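Local coordinates for protein alpha,alpha-trehalose-phosphate synthase (UDP-forming) (Burkholderia multivorans, PDB 5UOF) that belongs to family 20 of the glycosyltransferases, enzymes built from two Rossmann-like domains in the GT-B fold, at residues M257-L262 with F359-V364; G263-V268 with Q337-P342; L354-F359 with V382-P387. All blocks are in the same frame, centred on the assembly; numbering follows the deposited sequence.

Contact 1: M257-L262 with F359-V364; sequences MLRDAL and FRMSQV. With NA (sodium ion), chain C; EDO (1,2-ethanediol), chain E.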
# COMPACT_ATOMS: atom_id res chain seq x y z
N MET A 257 38.06 3.65 -20.71
CA MET A 257 38.49 3.00 -19.47
C MET A 257 37.58 1.84 -19.11
O MET A 257 38.03 0.71 -18.88
CB MET A 257 38.52 4.02 -18.32
CG MET A 257 39.70 5.00 -18.31
SD MET A 257 39.45 6.40 -17.18
CE MET A 257 38.85 5.56 -15.71
N LEU A 258 36.27 2.11 -19.06
CA LEU A 258 35.30 1.07 -18.72
C LEU A 258 35.36 -0.09 -19.70
O LEU A 258 35.33 -1.26 -19.29
CB LEU A 258 33.90 1.67 -18.67
CG LEU A 258 32.77 0.69 -18.35
CD1 LEU A 258 33.02 0.00 -17.02
CD2 LEU A 258 31.44 1.43 -18.34
N ARG A 259 35.45 0.20 -21.00
CA ARG A 259 35.50 -0.86 -22.00
C ARG A 259 36.72 -1.76 -21.77
O ARG A 259 36.62 -2.99 -21.83
CB ARG A 259 35.52 -0.28 -23.40
CG ARG A 259 35.52 -1.34 -24.49
CD ARG A 259 35.48 -0.72 -25.88
NE ARG A 259 34.48 0.34 -25.98
CZ ARG A 259 33.17 0.13 -26.12
NH1 ARG A 259 32.69 -1.10 -26.15
NH2 ARG A 259 32.35 1.16 -26.21
N ASP A 260 37.88 -1.15 -21.52
CA ASP A 260 39.08 -1.93 -21.24
C ASP A 260 38.91 -2.74 -19.96
O ASP A 260 39.30 -3.91 -19.90
CB ASP A 260 40.30 -1.01 -21.13
CG ASP A 260 40.63 -0.29 -22.43
OD1 ASP A 260 40.32 -0.82 -23.53
OD2 ASP A 260 41.21 0.81 -22.35
N ALA A 261 38.32 -2.13 -18.92
CA ALA A 261 38.16 -2.82 -17.65
C ALA A 261 37.24 -4.03 -17.78
O ALA A 261 37.39 -5.01 -17.04
CB ALA A 261 37.61 -1.86 -16.60
N LEU A 262 36.29 -3.98 -18.72
CA LEU A 262 35.36 -5.10 -18.91
C LEU A 262 36.01 -6.27 -19.63
O LEU A 262 35.62 -7.42 -19.41
CB LEU A 262 34.13 -4.63 -19.68
CG LEU A 262 33.15 -3.83 -18.83
CD1 LEU A 262 32.12 -3.13 -19.70
CD2 LEU A 262 32.46 -4.74 -17.82
N PHE A 359 25.40 3.63 -21.24
CA PHE A 359 24.21 2.89 -21.64
C PHE A 359 24.39 2.30 -23.03
O PHE A 359 24.03 1.14 -23.28
CB PHE A 359 22.98 3.81 -21.65
CG PHE A 359 22.54 4.28 -20.29
CD1 PHE A 359 22.90 3.60 -19.14
CD2 PHE A 359 21.75 5.42 -20.17
CE1 PHE A 359 22.46 4.04 -17.89
CE2 PHE A 359 21.32 5.86 -18.94
CZ PHE A 359 21.68 5.19 -17.80
N ARG A 360 24.93 3.08 -23.96
CA ARG A 360 25.05 2.57 -25.32
C ARG A 360 25.98 1.36 -25.37
O ARG A 360 25.72 0.40 -26.11
CB ARG A 360 25.54 3.67 -26.26
CG ARG A 360 25.49 3.26 -27.76
CD ARG A 360 25.74 4.51 -28.61
NE ARG A 360 25.59 4.33 -30.06
CZ ARG A 360 24.49 4.67 -30.75
NH1 ARG A 360 23.43 5.17 -30.14
NH2 ARG A 360 24.47 4.53 -32.08
N MET A 361 27.07 1.38 -24.60
CA MET A 361 28.04 0.29 -24.56
C MET A 361 27.43 -0.98 -23.98
O MET A 361 27.81 -2.09 -24.36
CB MET A 361 29.25 0.70 -23.70
CG MET A 361 30.31 -0.38 -23.52
SD MET A 361 31.62 0.06 -22.35
CE MET A 361 31.51 1.84 -22.39
N SER A 362 26.51 -0.82 -23.05
CA SER A 362 26.00 -1.95 -22.29
C SER A 362 25.05 -2.82 -23.13
O SER A 362 24.52 -2.41 -24.16
CB SER A 362 25.27 -1.46 -21.05
OG SER A 362 24.02 -0.93 -21.44
N GLN A 363 24.83 -4.04 -22.64
CA GLN A 363 23.89 -4.96 -23.26
C GLN A 363 22.55 -5.03 -22.55
O GLN A 363 21.57 -5.47 -23.16
CB GLN A 363 24.50 -6.36 -23.31
CG GLN A 363 25.59 -6.52 -24.37
CD GLN A 363 26.91 -5.87 -24.00
OE1 GLN A 363 27.28 -5.79 -22.82
NE2 GLN A 363 27.62 -5.39 -25.01
N VAL A 364 22.49 -4.64 -21.28
CA VAL A 364 21.26 -4.72 -20.48
C VAL A 364 21.16 -3.44 -19.67
O VAL A 364 22.15 -2.99 -19.08
CB VAL A 364 21.24 -5.94 -19.54
CG1 VAL A 364 19.89 -6.02 -18.79
CG2 VAL A 364 21.48 -7.23 -20.33
NA NA C . 24.03 -1.25 -26.08
C1 EDO E . 31.88 -3.64 -23.58
O1 EDO E . 32.56 -4.41 -22.58
C2 EDO E . 30.40 -3.99 -23.51
O2 EDO E . 30.29 -5.42 -23.49
O HOH W 1 30.00 -2.35 -26.29
O HOH W 2 23.95 -0.55 -28.41
O HOH W 3 24.01 -3.59 -27.06

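Contact 2: G263-V268 with Q337-P342; sequences GGRKLV and QLDWTP. With EDO (1,2-ethanediol), chain N; EDO (1,2-ethanediol), chain E.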
# COMPACT_ATOMS: atom_id res chain seq x y z
N GLY A 263 36.99 -6.00 -20.49
CA GLY A 263 37.73 -7.08 -21.13
C GLY A 263 36.87 -8.02 -21.95
O GLY A 263 37.10 -9.23 -21.94
N GLY A 264 35.89 -7.48 -22.67
CA GLY A 264 35.00 -8.28 -23.47
C GLY A 264 33.78 -8.82 -22.74
O GLY A 264 32.90 -9.41 -23.38
N ARG A 265 33.71 -8.65 -21.43
CA ARG A 265 32.54 -9.10 -20.70
C ARG A 265 31.32 -8.27 -21.08
O ARG A 265 31.43 -7.10 -21.45
CB ARG A 265 32.77 -9.00 -19.19
CG ARG A 265 33.90 -9.89 -18.73
CD ARG A 265 34.12 -9.80 -17.24
NE ARG A 265 35.30 -10.58 -16.89
CZ ARG A 265 36.44 -10.05 -16.45
NH1 ARG A 265 36.54 -8.74 -16.29
NH2 ARG A 265 37.46 -10.84 -16.17
N LYS A 266 30.14 -8.89 -20.97
CA LYS A 266 28.88 -8.16 -21.09
C LYS A 266 28.71 -7.22 -19.91
O LYS A 266 29.26 -7.44 -18.83
CB LYS A 266 27.70 -9.13 -21.16
CG LYS A 266 27.78 -10.16 -22.28
CD LYS A 266 27.31 -9.60 -23.60
CE LYS A 266 27.23 -10.71 -24.65
NZ LYS A 266 26.61 -10.25 -25.93
N LEU A 267 27.92 -6.17 -20.13
CA LEU A 267 27.76 -5.10 -19.16
C LEU A 267 26.27 -4.89 -18.89
O LEU A 267 25.50 -4.66 -19.83
CB LEU A 267 28.40 -3.80 -19.66
CG LEU A 267 28.09 -2.52 -18.88
CD1 LEU A 267 28.63 -2.60 -17.46
CD2 LEU A 267 28.67 -1.30 -19.60
N VAL A 268 25.89 -4.98 -17.62
CA VAL A 268 24.56 -4.59 -17.15
C VAL A 268 24.70 -3.25 -16.44
O VAL A 268 25.52 -3.11 -15.53
CB VAL A 268 23.97 -5.65 -16.20
CG1 VAL A 268 22.56 -5.27 -15.75
CG2 VAL A 268 23.96 -7.02 -16.87
N GLN A 337 36.70 -13.30 -8.97
CA GLN A 337 37.91 -14.00 -9.33
C GLN A 337 39.03 -12.97 -9.50
O GLN A 337 38.80 -11.76 -9.42
CB GLN A 337 37.71 -14.84 -10.61
CG GLN A 337 36.60 -15.90 -10.49
CD GLN A 337 36.92 -17.01 -9.48
OE1 GLN A 337 38.08 -17.22 -9.10
NE2 GLN A 337 35.89 -17.73 -9.04
N LEU A 338 40.24 -13.49 -9.74
CA LEU A 338 41.43 -12.66 -9.84
C LEU A 338 41.23 -11.44 -10.73
O LEU A 338 41.74 -10.35 -10.43
CB LEU A 338 42.59 -13.50 -10.38
CG LEU A 338 43.78 -13.71 -9.46
CD1 LEU A 338 44.90 -14.28 -10.29
CD2 LEU A 338 44.17 -12.41 -8.80
N ASP A 339 40.51 -11.59 -11.84
CA ASP A 339 40.33 -10.45 -12.73
C ASP A 339 38.86 -10.14 -12.96
O ASP A 339 38.49 -9.64 -14.02
CB ASP A 339 41.06 -10.68 -14.06
CG ASP A 339 40.40 -11.75 -14.90
OD1 ASP A 339 39.64 -12.57 -14.35
OD2 ASP A 339 40.65 -11.76 -16.13
N TRP A 340 38.01 -10.40 -11.97
CA TRP A 340 36.58 -10.13 -12.16
C TRP A 340 35.96 -9.66 -10.86
O TRP A 340 35.95 -10.41 -9.87
CB TRP A 340 35.86 -11.37 -12.67
CG TRP A 340 34.39 -11.15 -12.88
CD1 TRP A 340 33.80 -10.12 -13.57
CD2 TRP A 340 33.33 -11.99 -12.43
NE1 TRP A 340 32.43 -10.28 -13.57
CE2 TRP A 340 32.12 -11.42 -12.87
CE3 TRP A 340 33.30 -13.18 -11.69
CZ2 TRP A 340 30.88 -12.01 -12.59
CZ3 TRP A 340 32.06 -13.76 -11.41
CH2 TRP A 340 30.87 -13.17 -11.86
N THR A 341 35.43 -8.42 -10.87
CA THR A 341 34.56 -7.90 -9.83
C THR A 341 33.12 -8.01 -10.33
O THR A 341 32.74 -7.29 -11.27
CB THR A 341 34.91 -6.43 -9.51
OG1 THR A 341 36.18 -6.37 -8.84
CG2 THR A 341 33.85 -5.79 -8.61
N PRO A 342 32.30 -8.92 -9.78
CA PRO A 342 30.92 -9.08 -10.30
C PRO A 342 30.08 -7.81 -10.26
O PRO A 342 29.37 -7.50 -11.23
CB PRO A 342 30.34 -10.18 -9.41
CG PRO A 342 31.54 -11.00 -9.00
CD PRO A 342 32.70 -10.03 -8.90
C1 EDO N . 39.07 -7.48 -10.78
O1 EDO N . 38.53 -7.49 -9.45
C2 EDO N . 40.09 -6.35 -10.91
O2 EDO N . 39.46 -5.12 -10.54
C1 EDO E . 31.88 -3.64 -23.58
O1 EDO E . 32.56 -4.41 -22.58
C2 EDO E . 30.40 -3.99 -23.51
O2 EDO E . 30.29 -5.42 -23.49

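Contact 3: L354-F359 with V382-P387; sequences LLMAFF and VASQDP. With NA (sodium ion), chain C.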
# COMPACT_ATOMS: atom_id res chain seq x y z
N LEU A 354 28.14 11.14 -20.49
CA LEU A 354 28.93 9.94 -20.22
C LEU A 354 28.04 8.76 -19.87
O LEU A 354 28.26 7.64 -20.35
CB LEU A 354 29.93 10.23 -19.09
CG LEU A 354 31.18 9.36 -18.99
CD1 LEU A 354 32.05 9.53 -20.23
CD2 LEU A 354 31.96 9.71 -17.73
N LEU A 355 27.04 8.98 -19.01
CA LEU A 355 26.11 7.90 -18.68
C LEU A 355 25.44 7.36 -19.93
O LEU A 355 25.24 6.15 -20.06
CB LEU A 355 25.04 8.38 -17.69
CG LEU A 355 25.47 8.75 -16.27
CD1 LEU A 355 24.24 9.12 -15.44
CD2 LEU A 355 26.24 7.62 -15.61
N MET A 356 25.06 8.25 -20.86
CA MET A 356 24.44 7.77 -22.09
C MET A 356 25.40 6.90 -22.88
O MET A 356 25.01 5.85 -23.42
CB MET A 356 23.95 8.95 -22.95
CG MET A 356 23.03 9.95 -22.20
SD MET A 356 21.60 9.16 -21.42
CE MET A 356 21.01 10.47 -20.36
N ALA A 357 26.68 7.30 -22.94
CA ALA A 357 27.68 6.46 -23.60
C ALA A 357 27.85 5.12 -22.88
O ALA A 357 28.05 4.09 -23.54
CB ALA A 357 29.02 7.21 -23.70
N PHE A 358 27.78 5.11 -21.54
CA PHE A 358 27.80 3.84 -20.83
C PHE A 358 26.59 3.00 -21.19
O PHE A 358 26.69 1.78 -21.38
CB PHE A 358 27.82 4.04 -19.31
CG PHE A 358 29.02 4.78 -18.78
CD1 PHE A 358 30.21 4.85 -19.48
CD2 PHE A 358 28.94 5.39 -17.53
CE1 PHE A 358 31.31 5.54 -18.95
CE2 PHE A 358 30.02 6.07 -17.00
CZ PHE A 358 31.20 6.16 -17.71
N PHE A 359 25.40 3.63 -21.24
CA PHE A 359 24.21 2.89 -21.64
C PHE A 359 24.39 2.30 -23.03
O PHE A 359 24.03 1.14 -23.28
CB PHE A 359 22.98 3.81 -21.65
CG PHE A 359 22.54 4.28 -20.29
CD1 PHE A 359 22.90 3.60 -19.14
CD2 PHE A 359 21.75 5.42 -20.17
CE1 PHE A 359 22.46 4.04 -17.89
CE2 PHE A 359 21.32 5.86 -18.94
CZ PHE A 359 21.68 5.19 -17.80
N VAL A 382 16.96 3.25 -23.34
CA VAL A 382 16.53 2.87 -24.69
C VAL A 382 17.06 3.86 -25.71
O VAL A 382 17.62 3.49 -26.75
CB VAL A 382 14.99 2.77 -24.75
CG1 VAL A 382 14.50 2.57 -26.18
CG2 VAL A 382 14.49 1.64 -23.84
N ALA A 383 16.88 5.16 -25.42
CA ALA A 383 17.27 6.18 -26.40
C ALA A 383 18.76 6.13 -26.72
O ALA A 383 19.17 6.55 -27.81
CB ALA A 383 16.89 7.57 -25.87
N SER A 384 19.58 5.63 -25.80
CA SER A 384 21.02 5.60 -26.01
C SER A 384 21.47 4.47 -26.93
O SER A 384 22.62 4.49 -27.39
CB SER A 384 21.73 5.47 -24.65
OG SER A 384 21.51 6.61 -23.84
N GLN A 385 20.63 3.49 -27.21
CA GLN A 385 21.12 2.27 -27.85
C GLN A 385 21.42 2.46 -29.32
O GLN A 385 20.78 3.24 -30.03
CB GLN A 385 20.10 1.14 -27.70
CG GLN A 385 19.82 0.82 -26.23
CD GLN A 385 21.11 0.50 -25.48
OE1 GLN A 385 21.88 -0.38 -25.88
NE2 GLN A 385 21.37 1.26 -24.41
N ASP A 386 22.42 1.70 -29.80
CA ASP A 386 22.68 1.62 -31.22
C ASP A 386 21.65 0.67 -31.81
O ASP A 386 21.59 -0.49 -31.40
CB ASP A 386 24.11 1.10 -31.47
CG ASP A 386 24.52 1.16 -32.94
OD1 ASP A 386 23.65 1.00 -33.83
OD2 ASP A 386 25.72 1.38 -33.22
N PRO A 387 20.79 1.11 -32.73
CA PRO A 387 19.76 0.20 -33.26
C PRO A 387 20.34 -0.99 -34.02
O PRO A 387 19.61 -1.96 -34.23
CB PRO A 387 18.92 1.09 -34.19
CG PRO A 387 19.83 2.22 -34.55
CD PRO A 387 20.72 2.45 -33.36
NA NA C . 24.03 -1.25 -26.08
O HOH W 2 23.95 -0.55 -28.41
O HOH W 3 24.01 -3.59 -27.06

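Contact 1: M257-L262 with F359-V364
Met-361, at the end of helix 352-361, reaches over to helix 253-262 and meets Leu-258, Arg-259 and Leu-262. Its thioether end touches the leucines: the methyl CE lies 4.1 Å from Leu-258 CD2, and SD is 4.2 Å from Leu-262 CD1. Arg-259 runs slantwise across the same chain, bringing its NH1 to 3.6 Å from Met-361 CG. The sulfur sits over one face of the guanidinium, displaced toward its rim. A slender, unbranched and polarisable side chain suits this place, because it must pack against leucine methyls and a flat cation alike. Arg-259 and Met-361 each have a second modelled conformer, so this pairing describes one of the alternatives.

Met-361 gains its reach from a chain that leaves the helix with CG opposite the backbone N (chi1 177°). Arg-259 starts out extended and then bends at chi3 (-46°), which swings its head toward the neighbouring helix. In the plane of the guanidinium, at its edge, water 1 accepts from Arg-259 NH1 at 3.0 Å and donates to Met-361 O at 2.9 Å. A 1,2-ethanediol, probably from the crystallisation liquor, lies beside Leu-262, Met-361 and Gln-363.

Further out, the chain leaves helical geometry at Ser-362. Its small hydroxyl folds back to bond Phe-359 O, OG to O 2.8 Å. The sodium ion takes Arg-360 O at 2.4 Å and Ser-362 O at 2.3 Å, with Gln-385 OE1 and two waters as its other ligands. Carbonyl groups at the end of helix 352-361 thus face a metal ion and, through water, an arginine; both positive charges would probably be favoured by the negative end of the helix dipole.

Contact 2: G263-V268 with Q337-P342
In the Rossmann-like domain built on the six-stranded parallel sheet of this GT-B enzyme, Arg-265 extends from just ahead of strand 266-271 to Asp-339 and Trp-340, in the loop leading to edge strand 343-346. Strand 301-306 lies between those two strands in the sheet, so the long arginine spans the end of an intervening strand. That loop makes a beta turn, Trp-340 N bonding Gln-337 O at 3.0 Å, and Gln-337 N returns a bond to Trp-340 O.

The arginine is extended from CG to NE, and its length and its several N-H groups suit it to reach a backbone carbonyl and a carboxylate at once. Its NH2 makes a short but bent, weak hydrogen bond to Asp-339 O at 2.7 Å and a salt bridge to Asp-339 OD2 at 3.3 Å. The carboxylate plane stands nearly perpendicular to the guanidinium, 87° away, and the carboxylate carbon CG lies at the guanidinium's edge, in its plane. The main polar partner of NE is elsewhere, the carbonyl of Gly-299, which helps fix the rotation of the group.

Trp-340 supplies an apolar floor: its CD1 lies under one guanidinium face, 3.7 Å from Arg-265 NE, with the two planes 40° apart rather than stacked. At the base of the arginine, Arg-265 O accepts from O1 of one 1,2-ethanediol at 3.1 Å. Gly-263 and Gly-264, both with positive phi, turn the chain from helix 253-262 into the strand, a path that glycine takes most easily. The single N-H of the indole is shared weakly between Val-301 O and Ser-302 OG, while Pro-342 CG rests 3.5 Å above the plane of the ring, toward its rim.

Contact 3: L354-F359 with V382-P387
The backbones of helix 352-361 and the end of helix 376-384 come very close where Met-356 meets Ser-384, their CA atoms 5.6 Å apart. Small Ser-384 permits this: its CB lies 3.5 Å from Met-356 O and 3.6 Å from Phe-359 CB. With OG beside its own backbone N (chi1 -65°), the hydroxyl bonds Glu-380 O in the preceding helical turn, which satisfies it in a buried place. The same OG lies 3.5 Å from Met-356 SD and near the plane of the Phe-359 ring, at its edge.

Gln-385 carries the polar link. Its NE2 donates to Phe-359 O at 2.9 Å, nearly straight at 164°, but arrives from above the carbonyl plane, 71° out of it. NE2 also bonds Tyr-381 O, while OE1 binds the sodium ion at 2.3 Å and accepts from Gly-391 N. Partners at both ends of the amide, acceptors round NE2 and the metal and an N-H at OE1, thus fix its rotation, a task glutamine suits by offering both kinds of atom. Water 2, another sodium ligand, accepts from Asp-386 N.

Around this crossing, helix 239-248 packs through Ile-242 on Met-356 and Ser-384, helix 431-447 touches Val-382 and Gln-385, and helix 253-262 lies against Leu-354, Ala-357 and Phe-358.

Overall arrangement
All three contacts belong to the domain with the six-stranded parallel sheet. Contact 1 lies between the others, its centre about 10 Å from each, whereas the centres of contacts 2 and 3 are about 20 Å apart. Contacts 1 and 3 share Phe-359 and together build the sodium site; they are also joined by Arg-360 NH1, 2.9 Å from Ser-384 O. Contact 1 meets contact 2 where Gln-363 OE1 comes within 2.8 Å of Leu-267 N, and the same ethanediol touches both. Contact 2 is more remote from the metal: the Arg-265 side chain is about 14 Å from the sodium ion.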